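Local coordinates for OsmC family protein (Rhodothermus marinus, PDB 5CML) that probably hydrolyses carboxylic esters, this chain being the alpha/beta-hydrolase esterase domain of a longer protein that also carries an OsmC domain, at residues 35-43 / 160-168; 133-141 / 173-182. All coordinates share one frame; numbering follows the deposited sequence. Where two conformers were deposited one is given.

Contact 1: residues 35-43 / 160-168; sequences AHCFTCSKN and DLGGRPFRI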
ATOM      1  N   ALA A  35       1.273   1.766  -2.455  1.00 20.79           N
ATOM      2  CA  ALA A  35       1.622   2.597  -1.304  1.00 20.12           C
ATOM      3  C   ALA A  35       2.324   1.732  -0.281  1.00 21.16           C
ATOM      4  O   ALA A  35       1.757   0.762   0.188  1.00 21.81           O
ATOM      5  CB  ALA A  35       0.406   3.212  -0.714  1.00 21.69           C
ATOM      6  N   HIS A  36       3.555   2.070   0.066  1.00 20.45           N
ATOM      7  CA  HIS A  36       4.363   1.144   0.852  1.00 21.26           C
ATOM      8  C   HIS A  36       5.244   1.843   1.873  1.00 21.26           C
ATOM      9  O   HIS A  36       5.483   3.062   1.789  1.00 21.94           O
ATOM     10  CB  HIS A  36       5.243   0.321  -0.083  1.00 22.42           C
ATOM     11  CG  HIS A  36       6.324   1.131  -0.705  1.00 24.15           C
ATOM     12  ND1 HIS A  36       7.553   1.306  -0.109  1.00 25.85           N
ATOM     13  CD2 HIS A  36       6.344   1.872  -1.840  1.00 24.40           C
ATOM     14  CE1 HIS A  36       8.289   2.105  -0.864  1.00 25.59           C
ATOM     15  NE2 HIS A  36       7.576   2.464  -1.915  1.00 24.93           N
ATOM     16  N   CYS A  37       5.772   1.050   2.805  1.00 22.01           N
ATOM     17  CA  CYS A  37       6.648   1.569   3.849  1.00 22.21           C
ATOM     18  C   CYS A  37       8.022   0.905   3.809  1.00 25.19           C
ATOM     19  O   CYS A  37       8.712   0.854   4.821  1.00 25.28           O
ATOM     20  CB  CYS A  37       6.004   1.368   5.223  1.00 24.11           C
ATOM     21  SG  CYS A  37       4.422   2.295   5.394  1.00 24.90           S
ATOM     22  N   PHE A  38       8.434   0.403   2.643  1.00 24.92           N
ATOM     23  CA  PHE A  38       9.708  -0.322   2.568  1.00 26.02           C
ATOM     24  C   PHE A  38      10.897   0.620   2.671  1.00 29.32           C
ATOM     25  O   PHE A  38      12.012   0.181   2.891  1.00 29.76           O
ATOM     26  CB  PHE A  38       9.801  -1.133   1.288  1.00 25.43           C
ATOM     27  CG  PHE A  38       8.863  -2.278   1.258  1.00 24.50           C
ATOM     28  CD1 PHE A  38       9.039  -3.347   2.120  1.00 25.73           C
ATOM     29  CD2 PHE A  38       7.791  -2.289   0.395  1.00 24.23           C
ATOM     30  CE1 PHE A  38       8.163  -4.412   2.106  1.00 26.68           C
ATOM     31  CE2 PHE A  38       6.904  -3.347   0.385  1.00 23.88           C
ATOM     32  CZ  PHE A  38       7.095  -4.407   1.230  1.00 25.65           C
ATOM     33  N   THR A  39      10.645   1.916   2.542  1.00 29.55           N
ATOM     34  CA  THR A  39      11.690   2.918   2.715  1.00 33.79           C
ATOM     35  C   THR A  39      12.252   2.912   4.145  1.00 33.57           C
ATOM     36  O   THR A  39      13.335   3.437   4.382  1.00 36.64           O
ATOM     37  CB  THR A  39      11.155   4.308   2.353  1.00 37.69           C
ATOM     38  OG1 THR A  39      10.325   4.190   1.191  1.00 39.73           O
ATOM     39  CG2 THR A  39      12.281   5.252   2.044  1.00 39.30           C
ATOM     40  N   CYS A  40      11.522   2.297   5.076  1.00 30.79           N
ATOM     41  CA  CYS A  40      11.984   2.074   6.457  1.00 30.78           C
ATOM     42  C   CYS A  40      13.184   1.136   6.548  1.00 31.19           C
ATOM     43  O   CYS A  40      13.896   1.135   7.551  1.00 30.68           O
ATOM     44  CB  CYS A  40      10.843   1.492   7.332  1.00 29.44           C
ATOM     45  SG  CYS A  40       9.520   2.678   7.635  1.00 32.13           S
ATOM     46  N   SER A  41      13.392   0.330   5.513  1.00 33.22           N
ATOM     47  CA  SER A  41      14.516  -0.612   5.479  1.00 37.20           C
ATOM     48  C   SER A  41      15.833   0.050   5.103  1.00 40.46           C
ATOM     49  O   SER A  41      15.875   1.221   4.757  1.00 41.16           O
ATOM     50  CB  SER A  41      14.244  -1.737   4.484  1.00 40.46           C
ATOM     51  OG  SER A  41      13.134  -2.502   4.873  1.00 41.30           O
ATOM     52  N   LYS A  42      16.907  -0.732   5.151  1.00 44.33           N
ATOM     53  CA  LYS A  42      18.232  -0.248   4.784  1.00 48.63           C
ATOM     54  C   LYS A  42      18.357   0.003   3.280  1.00 47.77           C
ATOM     55  O   LYS A  42      19.238   0.740   2.837  1.00 50.07           O
ATOM     56  CB  LYS A  42      19.295  -1.248   5.239  1.00 54.08           C
ATOM     57  CG  LYS A  42      19.214  -2.606   4.546  1.00 58.74           C
ATOM     58  CD  LYS A  42      19.894  -3.700   5.375  1.00 62.00           C
ATOM     59  CE  LYS A  42      19.019  -4.121   6.558  1.00 63.67           C
ATOM     60  NZ  LYS A  42      19.526  -5.345   7.238  1.00 64.40           N
ATOM     61  N   ASN A  43      17.477  -0.613   2.497  1.00 44.32           N
ATOM     62  CA  ASN A  43      17.485  -0.434   1.047  1.00 41.22           C
ATOM     63  C   ASN A  43      16.078  -0.607   0.493  1.00 39.60           C
ATOM     64  O   ASN A  43      15.146  -0.917   1.239  1.00 39.75           O
ATOM     65  CB  ASN A  43      18.452  -1.427   0.390  1.00 41.45           C
ATOM     66  CG  ASN A  43      18.071  -2.871   0.645  1.00 41.83           C
ATOM     67  OD1 ASN A  43      16.926  -3.271   0.441  1.00 41.12           O
ATOM     68  ND2 ASN A  43      19.038  -3.668   1.092  1.00 42.71           N
ATOM     69  N   ASP A 160       7.044   3.876  14.096  1.00 28.36           N
ATOM     70  CA  ASP A 160       8.137   2.924  14.238  1.00 28.00           C
ATOM     71  C   ASP A 160       7.683   1.562  13.708  1.00 27.58           C
ATOM     72  O   ASP A 160       6.776   0.944  14.271  1.00 28.90           O
ATOM     73  CB  ASP A 160       8.555   2.853  15.708  1.00 30.24           C
ATOM     74  CG  ASP A 160       9.669   1.847  15.978  1.00 32.47           C
ATOM     75  OD1 ASP A 160      10.301   1.311  15.037  1.00 33.28           O
ATOM     76  OD2 ASP A 160       9.921   1.612  17.175  1.00 35.35           O
ATOM     77  N   LEU A 161       8.264   1.141  12.583  1.00 25.15           N
ATOM     78  CA  LEU A 161       7.995  -0.176  11.996  1.00 25.33           C
ATOM     79  C   LEU A 161       9.211  -1.093  12.126  1.00 27.08           C
ATOM     80  O   LEU A 161       9.336  -2.091  11.408  1.00 28.83           O
ATOM     81  CB  LEU A 161       7.616  -0.045  10.530  1.00 25.02           C
ATOM     82  CG  LEU A 161       6.459   0.884  10.187  1.00 26.14           C
ATOM     83  CD1 LEU A 161       6.300   0.827   8.694  1.00 27.23           C
ATOM     84  CD2 LEU A 161       5.193   0.452  10.911  1.00 26.16           C
ATOM     85  N   GLY A 162      10.112  -0.740  13.035  1.00 28.78           N
ATOM     86  CA  GLY A 162      11.269  -1.575  13.326  1.00 31.62           C
ATOM     87  C   GLY A 162      12.480  -1.254  12.477  1.00 34.43           C
ATOM     88  O   GLY A 162      13.506  -1.934  12.577  1.00 38.49           O
ATOM     89  N   GLY A 163      12.363  -0.231  11.631  1.00 34.35           N
ATOM     90  CA  GLY A 163      13.486   0.255  10.850  1.00 32.36           C
ATOM     91  C   GLY A 163      13.681   1.744  11.091  1.00 31.69           C
ATOM     92  O   GLY A 163      13.662   2.205  12.234  1.00 31.87           O
ATOM     93  N   ARG A 164      13.858   2.498  10.014  1.00 28.19           N
ATOM     94  CA  ARG A 164      14.002   3.944  10.110  1.00 28.97           C
ATOM     95  C   ARG A 164      12.632   4.521  10.499  1.00 27.51           C
ATOM     96  O   ARG A 164      11.641   4.255   9.821  1.00 26.60           O
ATOM     97  CB  ARG A 164      14.478   4.539   8.788  1.00 34.43           C
ATOM     98  CG  ARG A 164      15.888   4.136   8.365  1.00 43.58           C
ATOM     99  CD  ARG A 164      16.060   4.220   6.843  1.00 51.18           C
ATOM    100  NE  ARG A 164      15.685   5.531   6.313  1.00 58.72           N
ATOM    101  CZ  ARG A 164      15.620   5.832   5.015  1.00 64.15           C
ATOM    102  NH1 ARG A 164      15.892   4.917   4.092  1.00 65.52           N
ATOM    103  NH2 ARG A 164      15.279   7.055   4.636  1.00 66.25           N
ATOM    104  N   PRO A 165      12.562   5.294  11.596  1.00 28.29           N
ATOM    105  CA  PRO A 165      11.260   5.862  11.945  1.00 28.39           C
ATOM    106  C   PRO A 165      10.870   7.007  11.015  1.00 28.53           C
ATOM    107  O   PRO A 165      11.732   7.551  10.317  1.00 29.72           O
ATOM    108  CB  PRO A 165      11.466   6.360  13.384  1.00 29.77           C
ATOM    109  CG  PRO A 165      12.922   6.609  13.497  1.00 30.77           C
ATOM    110  CD  PRO A 165      13.593   5.616  12.598  1.00 29.95           C
ATOM    111  N   PHE A 166       9.594   7.382  11.012  1.00 28.37           N
ATOM    112  CA  PHE A 166       9.146   8.457  10.131  1.00 30.67           C
ATOM    113  C   PHE A 166       7.952   9.200  10.702  1.00 34.14           C
ATOM    114  O   PHE A 166       7.366   8.780  11.694  1.00 32.77           O
ATOM    115  CB  PHE A 166       8.818   7.909   8.726  1.00 30.79           C
ATOM    116  CG  PHE A 166       7.718   6.868   8.688  1.00 30.80           C
ATOM    117  CD1 PHE A 166       8.014   5.528   8.861  1.00 29.22           C
ATOM    118  CD2 PHE A 166       6.401   7.230   8.418  1.00 31.34           C
ATOM    119  CE1 PHE A 166       7.021   4.564   8.795  1.00 27.18           C
ATOM    120  CE2 PHE A 166       5.396   6.263   8.340  1.00 30.54           C
ATOM    121  CZ  PHE A 166       5.708   4.935   8.540  1.00 29.41           C
ATOM    122  N   ARG A 167       7.613  10.319  10.069  1.00 38.41           N
ATOM    123  CA  ARG A 167       6.482  11.141  10.498  1.00 42.46           C
ATOM    124  C   ARG A 167       5.286  10.956   9.591  1.00 45.17           C
ATOM    125  O   ARG A 167       5.452  10.737   8.391  1.00 47.39           O
ATOM    126  CB  ARG A 167       6.848  12.625  10.496  1.00 45.58           C
ATOM    127  CG  ARG A 167       8.092  12.985  11.266  1.00 47.40           C
ATOM    128  CD  ARG A 167       8.631  14.327  10.785  1.00 49.52           C
ATOM    129  NE  ARG A 167       7.856  15.428  11.347  1.00 54.12           N
ATOM    130  CZ  ARG A 167       7.957  15.833  12.609  1.00 56.70           C
ATOM    131  NH1 ARG A 167       8.794  15.214  13.436  1.00 57.87           N
ATOM    132  NH2 ARG A 167       7.216  16.844  13.048  1.00 57.43           N
ATOM    133  N   ILE A 168       4.086  11.063  10.155  1.00 47.22           N
ATOM    134  CA  ILE A 168       2.861  11.165   9.362  1.00 46.85           C
ATOM    135  C   ILE A 168       1.887  12.141  10.033  1.00 47.09           C
ATOM    136  O   ILE A 168       2.040  12.467  11.210  1.00 45.79           O
ATOM    137  CB  ILE A 168       2.165   9.797   9.178  1.00 48.15           C
ATOM    138  CG1 ILE A 168       1.762   9.209  10.531  1.00 47.79           C
ATOM    139  CG2 ILE A 168       3.073   8.862   8.405  1.00 49.94           C
ATOM    140  CD1 ILE A 168       0.771   8.051  10.400  1.00 49.81           C
TER
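A buried loop-against-loop contact, in which two cysteines meet a leucine and a phenylalanine beside one straight backbone bond, joins the turn after strand 30-36 to the hairpin leading into strand 166-169. The bond runs from Arg164 N to Cys40 O (2.8 Å, 175° at the hydrogen) and uses a lone pair in the carbonyl plane. The same oxygen receives a CA-H...O contact from Gly163. A side chain at that glycine would point straight into Cys40 O, so the close approach depends on its absence.

Next to this bond, Cys40 SG lies beside its own backbone N, anti to its own carbonyl carbon (chi1 -69°), which sends the sulfur to Phe166 CE1 at 3.3 Å. It meets the ring obliquely, in a sulfur-aromatic contact 4.4 Å from the ring centroid and 67° off the normal. Leu161 CD1 sits in plane at the edge of the same ring and also packs against Cys37 CB at 3.5 Å.

The fold is that of an alpha/beta-hydrolase: the loop after strand 30-36 lies at the C-terminal ends of the parallel strands of the central sheet, where the active site of this family is found. Leu161 also touches Ser109, the probable nucleophile of a GxSxG elbow, so the hairpin probably helps to wall the catalytic pocket.

On the outer side, the Arg164 chain bends at chi3 and lays one guanidinium face over Thr39 O, 3.0 Å from NH1 but too poorly angled for a hydrogen bond, while Ser41 O lies at the guanidinium edge.

Contact 2: residues 133-141 / 173-182; sequences APCDPAHVR and LEELERVNLE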
ATOM      1  N   ALA A 133      -0.828  -5.541   6.650  1.00 19.77           N
ATOM      2  CA  ALA A 133      -1.708  -4.415   7.024  1.00 20.53           C
ATOM      3  C   ALA A 133      -2.317  -4.582   8.425  1.00 21.09           C
ATOM      4  O   ALA A 133      -2.767  -5.668   8.784  1.00 21.11           O
ATOM      5  CB  ALA A 133      -2.824  -4.253   6.010  1.00 20.16           C
ATOM      6  N   PRO A 134      -2.356  -3.493   9.203  1.00 20.58           N
ATOM      7  CA  PRO A 134      -3.059  -3.540  10.485  1.00 20.89           C
ATOM      8  C   PRO A 134      -4.559  -3.452  10.249  1.00 22.63           C
ATOM      9  O   PRO A 134      -4.973  -2.920   9.232  1.00 24.61           O
ATOM     10  CB  PRO A 134      -2.510  -2.333  11.232  1.00 23.19           C
ATOM     11  CG  PRO A 134      -2.174  -1.357  10.166  1.00 23.82           C
ATOM     12  CD  PRO A 134      -1.687  -2.203   8.986  1.00 22.95           C
ATOM     13  N   CYS A 135      -5.359  -3.973  11.173  1.00 24.16           N
ATOM     14  CA  CYS A 135      -6.793  -4.075  10.940  0.52 25.78           C
ATOM     15  C   CYS A 135      -7.593  -2.989  11.632  1.00 24.84           C
ATOM     16  O   CYS A 135      -8.735  -2.737  11.253  1.00 25.48           O
ATOM     17  CB  CYS A 135      -7.302  -5.435  11.403  0.52 27.62           C
ATOM     18  SG  CYS A 135      -7.272  -5.662  13.187  0.52 28.01           S
ATOM     19  N   ASP A 136      -7.003  -2.360  12.646  1.00 22.05           N
ATOM     20  CA  ASP A 136      -7.753  -1.407  13.455  1.00 21.01           C
ATOM     21  C   ASP A 136      -6.868  -0.362  14.140  1.00 21.70           C
ATOM     22  O   ASP A 136      -5.644  -0.480  14.151  1.00 21.91           O
ATOM     23  CB  ASP A 136      -8.601  -2.170  14.496  1.00 22.24           C
ATOM     24  CG  ASP A 136      -7.779  -3.015  15.446  1.00 25.24           C
ATOM     25  OD1 ASP A 136      -6.586  -2.722  15.685  1.00 26.47           O
ATOM     26  OD2 ASP A 136      -8.355  -3.981  15.995  1.00 28.65           O
ATOM     27  N   PRO A 137      -7.486   0.694  14.693  1.00 22.21           N
ATOM     28  CA  PRO A 137      -6.670   1.729  15.331  1.00 22.89           C
ATOM     29  C   PRO A 137      -5.812   1.249  16.500  1.00 22.39           C
ATOM     30  O   PRO A 137      -4.732   1.778  16.695  1.00 24.06           O
ATOM     31  CB  PRO A 137      -7.728   2.743  15.804  1.00 23.73           C
ATOM     32  CG  PRO A 137      -8.782   2.640  14.759  1.00 22.99           C
ATOM     33  CD  PRO A 137      -8.861   1.170  14.449  1.00 22.13           C
ATOM     34  N   ALA A 138      -6.258   0.268  17.270  1.00 22.30           N
ATOM     35  CA  ALA A 138      -5.430  -0.178  18.374  1.00 24.04           C
ATOM     36  C   ALA A 138      -4.081  -0.693  17.870  1.00 23.45           C
ATOM     37  O   ALA A 138      -3.031  -0.417  18.462  1.00 24.86           O
ATOM     38  CB  ALA A 138      -6.160  -1.248  19.193  1.00 24.93           C
ATOM     39  N   HIS A 139      -4.093  -1.408  16.752  1.00 22.54           N
ATOM     40  CA  HIS A 139      -2.857  -1.977  16.238  1.00 22.50           C
ATOM     41  C   HIS A 139      -2.023  -0.913  15.509  1.00 24.45           C
ATOM     42  O   HIS A 139      -0.801  -1.010  15.463  1.00 26.62           O
ATOM     43  CB  HIS A 139      -3.172  -3.185  15.354  1.00 23.15           C
ATOM     44  CG  HIS A 139      -3.551  -4.400  16.146  1.00 25.98           C
ATOM     45  ND1 HIS A 139      -4.857  -4.720  16.445  1.00 28.97           N
ATOM     46  CD2 HIS A 139      -2.787  -5.358  16.723  1.00 28.16           C
ATOM     47  CE1 HIS A 139      -4.880  -5.825  17.174  1.00 30.95           C
ATOM     48  NE2 HIS A 139      -3.638  -6.230  17.361  1.00 30.11           N
ATOM     49  N   VAL A 140      -2.661   0.124  14.988  1.00 23.85           N
ATOM     50  CA  VAL A 140      -1.907   1.269  14.494  1.00 23.28           C
ATOM     51  C   VAL A 140      -1.273   2.052  15.656  1.00 24.68           C
ATOM     52  O   VAL A 140      -0.115   2.458  15.559  1.00 26.30           O
ATOM     53  CB  VAL A 140      -2.800   2.206  13.639  1.00 22.63           C
ATOM     54  CG1 VAL A 140      -2.025   3.447  13.196  1.00 24.63           C
ATOM     55  CG2 VAL A 140      -3.305   1.452  12.418  1.00 23.94           C
ATOM     56  N   ARG A 141      -2.017   2.275  16.741  1.00 24.71           N
ATOM     57  CA  ARG A 141      -1.467   2.990  17.896  1.00 25.57           C
ATOM     58  C   ARG A 141      -0.204   2.353  18.448  1.00 28.43           C
ATOM     59  O   ARG A 141       0.680   3.048  18.953  1.00 29.81           O
ATOM     60  CB  ARG A 141      -2.506   3.104  19.011  1.00 26.64           C
ATOM     61  CG  ARG A 141      -3.534   4.167  18.729  1.00 28.05           C
ATOM     62  CD  ARG A 141      -4.340   4.518  19.962  1.00 29.55           C
ATOM     63  NE  ARG A 141      -5.181   3.417  20.419  1.00 30.83           N
ATOM     64  CZ  ARG A 141      -6.409   3.177  19.966  1.00 30.38           C
ATOM     65  NH1 ARG A 141      -6.937   3.943  18.997  1.00 32.06           N
ATOM     66  NH2 ARG A 141      -7.101   2.163  20.464  1.00 29.34           N
ATOM     67  N   LEU A 173      -4.605   8.841  11.353  1.00 30.86           N
ATOM     68  CA  LEU A 173      -5.251   7.915  12.263  1.00 31.16           C
ATOM     69  C   LEU A 173      -6.631   8.409  12.606  1.00 27.01           C
ATOM     70  O   LEU A 173      -7.550   7.607  12.707  1.00 27.24           O
ATOM     71  CB  LEU A 173      -4.452   7.701  13.540  1.00 35.06           C
ATOM     72  CG  LEU A 173      -5.065   6.677  14.518  1.00 37.89           C
ATOM     73  CD1 LEU A 173      -5.570   5.386  13.856  1.00 36.70           C
ATOM     74  CD2 LEU A 173      -4.058   6.300  15.568  1.00 40.35           C
ATOM     75  N   GLU A 174      -6.787   9.724  12.787  1.00 27.26           N
ATOM     76  CA  GLU A 174      -8.112  10.277  13.057  1.00 27.79           C
ATOM     77  C   GLU A 174      -9.128   9.908  11.987  1.00 25.76           C
ATOM     78  O   GLU A 174     -10.251   9.494  12.298  1.00 24.36           O
ATOM     79  CB  GLU A 174      -8.050  11.797  13.193  1.00 30.59           C
ATOM     80  CG  GLU A 174      -7.308  12.237  14.418  1.00 36.17           C
ATOM     81  CD  GLU A 174      -7.344  13.742  14.624  1.00 40.91           C
ATOM     82  OE1 GLU A 174      -8.109  14.437  13.920  1.00 43.27           O
ATOM     83  OE2 GLU A 174      -6.597  14.227  15.494  1.00 41.50           O
ATOM     84  N   GLU A 175      -8.736  10.078  10.727  1.00 26.22           N
ATOM     85  CA  GLU A 175      -9.620   9.779   9.625  1.00 26.59           C
ATOM     86  C   GLU A 175      -9.873   8.289   9.483  1.00 25.15           C
ATOM     87  O   GLU A 175     -10.976   7.879   9.163  1.00 25.70           O
ATOM     88  CB  GLU A 175      -9.030  10.358   8.331  1.00 30.84           C
ATOM     89  CG  GLU A 175      -9.924  10.256   7.111  1.00 39.76           C
ATOM     90  CD  GLU A 175      -9.416  11.089   5.936  1.00 45.03           C
ATOM     91  OE1 GLU A 175      -8.365  11.771   6.079  1.00 44.15           O
ATOM     92  OE2 GLU A 175     -10.077  11.068   4.863  1.00 48.61           O
ATOM     93  N   LEU A 176      -8.844   7.479   9.701  1.00 24.68           N
ATOM     94  CA  LEU A 176      -8.969   6.032   9.634  1.00 26.57           C
ATOM     95  C   LEU A 176      -9.947   5.521  10.686  1.00 25.27           C
ATOM     96  O   LEU A 176     -10.821   4.695  10.415  1.00 25.10           O
ATOM     97  CB  LEU A 176      -7.594   5.397   9.833  1.00 29.68           C
ATOM     98  CG  LEU A 176      -7.506   3.894   9.664  1.00 31.63           C
ATOM     99  CD1 LEU A 176      -7.771   3.548   8.209  1.00 32.10           C
ATOM    100  CD2 LEU A 176      -6.125   3.384  10.101  1.00 34.72           C
ATOM    101  N   GLU A 177      -9.819   6.064  11.891  1.00 24.04           N
ATOM    102  CA  GLU A 177     -10.686   5.702  12.989  1.00 24.16           C
ATOM    103  C   GLU A 177     -12.128   6.140  12.691  1.00 21.85           C
ATOM    104  O   GLU A 177     -13.082   5.396  12.944  1.00 22.38           O
ATOM    105  CB  GLU A 177     -10.121   6.320  14.261  1.00 25.76           C
ATOM    106  CG  GLU A 177     -10.912   6.113  15.490  1.00 29.16           C
ATOM    107  CD  GLU A 177     -10.145   6.553  16.737  1.00 34.30           C
ATOM    108  OE1 GLU A 177      -8.925   6.259  16.836  1.00 35.53           O
ATOM    109  OE2 GLU A 177     -10.765   7.213  17.607  1.00 35.96           O
ATOM    110  N   ARG A 178     -12.293   7.315  12.084  1.00 22.05           N
ATOM    111  CA  ARG A 178     -13.642   7.799  11.768  1.00 19.89           C
ATOM    112  C   ARG A 178     -14.306   6.969  10.651  1.00 22.97           C
ATOM    113  O   ARG A 178     -15.481   6.647  10.768  1.00 25.53           O
ATOM    114  CB  ARG A 178     -13.609   9.290  11.384  1.00 21.37           C
ATOM    115  CG  ARG A 178     -14.986   9.905  11.028  1.00 25.42           C
ATOM    116  CD  ARG A 178     -16.053   9.685  12.137  1.00 24.75           C
ATOM    117  NE  ARG A 178     -15.631  10.188  13.437  1.00 24.56           N
ATOM    118  CZ  ARG A 178     -15.928  11.385  13.945  1.00 26.26           C
ATOM    119  NH1 ARG A 178     -16.666  12.259  13.262  1.00 26.67           N
ATOM    120  NH2 ARG A 178     -15.485  11.705  15.169  1.00 26.03           N
ATOM    121  N   VAL A 179     -13.584   6.617   9.576  1.00 23.45           N
ATOM    122  CA  VAL A 179     -14.239   5.878   8.479  1.00 26.47           C
ATOM    123  C   VAL A 179     -14.502   4.428   8.857  1.00 26.43           C
ATOM    124  O   VAL A 179     -15.458   3.822   8.357  1.00 28.36           O
ATOM    125  CB  VAL A 179     -13.428   5.898   7.142  1.00 30.31           C
ATOM    126  CG1 VAL A 179     -13.211   7.307   6.669  1.00 37.04           C
ATOM    127  CG2 VAL A 179     -12.105   5.155   7.252  1.00 28.63           C
ATOM    128  N   ASN A 180     -13.662   3.915   9.761  1.00 23.87           N
ATOM    129  CA  ASN A 180     -13.657   2.526  10.255  1.00 22.60           C
ATOM    130  C   ASN A 180     -13.215   1.541   9.165  1.00 22.94           C
ATOM    131  O   ASN A 180     -13.913   1.259   8.176  1.00 22.34           O
ATOM    132  CB  ASN A 180     -15.010   2.106  10.830  1.00 26.41           C
ATOM    133  CG  ASN A 180     -14.941   0.735  11.501  1.00 28.71           C
ATOM    134  OD1 ASN A 180     -15.386  -0.267  10.941  1.00 31.68           O
ATOM    135  ND2 ASN A 180     -14.354   0.686  12.695  1.00 29.45           N
ATOM    136  N   LEU A 181     -12.011   1.041   9.349  1.00 23.71           N
ATOM    137  CA  LEU A 181     -11.411   0.191   8.337  1.00 24.75           C
ATOM    138  C   LEU A 181     -12.223  -1.088   8.088  1.00 25.96           C
ATOM    139  O   LEU A 181     -12.433  -1.469   6.929  1.00 26.70           O
ATOM    140  CB  LEU A 181      -9.978  -0.117   8.736  1.00 26.72           C
ATOM    141  CG  LEU A 181      -9.168  -0.878   7.708  1.00 29.54           C
ATOM    142  CD1 LEU A 181      -9.169  -0.151   6.366  1.00 31.52           C
ATOM    143  CD2 LEU A 181      -7.773  -1.012   8.251  1.00 32.21           C
ATOM    144  N   GLU A 182     -12.727  -1.721   9.141  1.00 27.73           N
ATOM    145  CA  GLU A 182     -13.511  -2.935   8.949  1.00 28.41           C
ATOM    146  C   GLU A 182     -14.796  -2.673   8.144  1.00 27.22           C
ATOM    147  O   GLU A 182     -15.129  -3.470   7.265  1.00 26.54           O
ATOM    148  CB  GLU A 182     -13.795  -3.588  10.303  1.00 33.15           C
ATOM    149  CG  GLU A 182     -12.587  -4.432  10.744  1.00 38.13           C
ATOM    150  CD  GLU A 182     -12.597  -4.807  12.222  1.00 40.46           C
ATOM    151  OE1 GLU A 182     -13.265  -5.794  12.577  1.00 36.99           O
ATOM    152  OE2 GLU A 182     -11.930  -4.119  13.031  1.00 43.31           O
TER
HETATM  153  O   HOH W   1     -11.346  -1.423  11.934  1.00 27.92           O
HETATM  154  O   HOH W   2     -10.904  -5.057  15.363  1.00 37.36           O
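Pro137 and Val140 of helix 137-141 pack against Leu173 and Leu176 of the nearly antiparallel helix 170-179, the short segments' axes 10.8 Å apart at closest. Leu173 has CG anti to its backbone N (chi1 -177°), which carries its methyls across: CD1 reaches Pro137 CB and meets Val140 CG1 tip to tip, while CD2 abuts Arg141 CG at 3.8 Å, the two chains crossing at about a right angle. Val140 and Leu176 cross at a slant, CG2 of the one against CD2 of the other. At the surface Arg141, bent at chi3, aims its guanidinium edge at Glu177 OE1 in a long salt bridge (3.7 Å from NH1), the two planes almost perpendicular.

Both helices belong to the region inserted between strands 127-131 and 192-196 of the alpha/beta-hydrolase sheet, a common site for cap elements. Asp136 is the N-cap of helix 137-141: OD1 accepts from His139 N and, on its syn side, from His139 ND1 at 2.7 Å. Water bridges OD2 to Glu182 OE2, and a second water links Glu182 OE2 and N to Cys135 O. Putting an alanine at Asp136 would probably leave His139 N without its capping acceptor and the imidazole freer to turn. Leu181 CD2 closes over Pro134 O, a buried carbonyl without a hydrogen-bond partner.

From the N terminus, the chain leaves strand 30-36 through 35-43, adds three more strands to the central sheet, the last of them 127-131, and enters 133-141. It then runs through strands 144-146 and 156-159 of the small antiparallel sheet to 160-168, which leads into its third strand; here contact 1 closes its loop. Strand 166-169 continues directly into helix 170-179, where contact 2 closes the second, shorter one. The segments alternate, so the loops cross. The centres of the two contacts lie 18 Å apart, and the contacts do not touch, their nearest atoms being about 6 Å apart. Contact 1 fastens the insertion to the loop after strand 30-36; contact 2 joins helix 137-141 and the loop before it to helices 170-179 and 181-187.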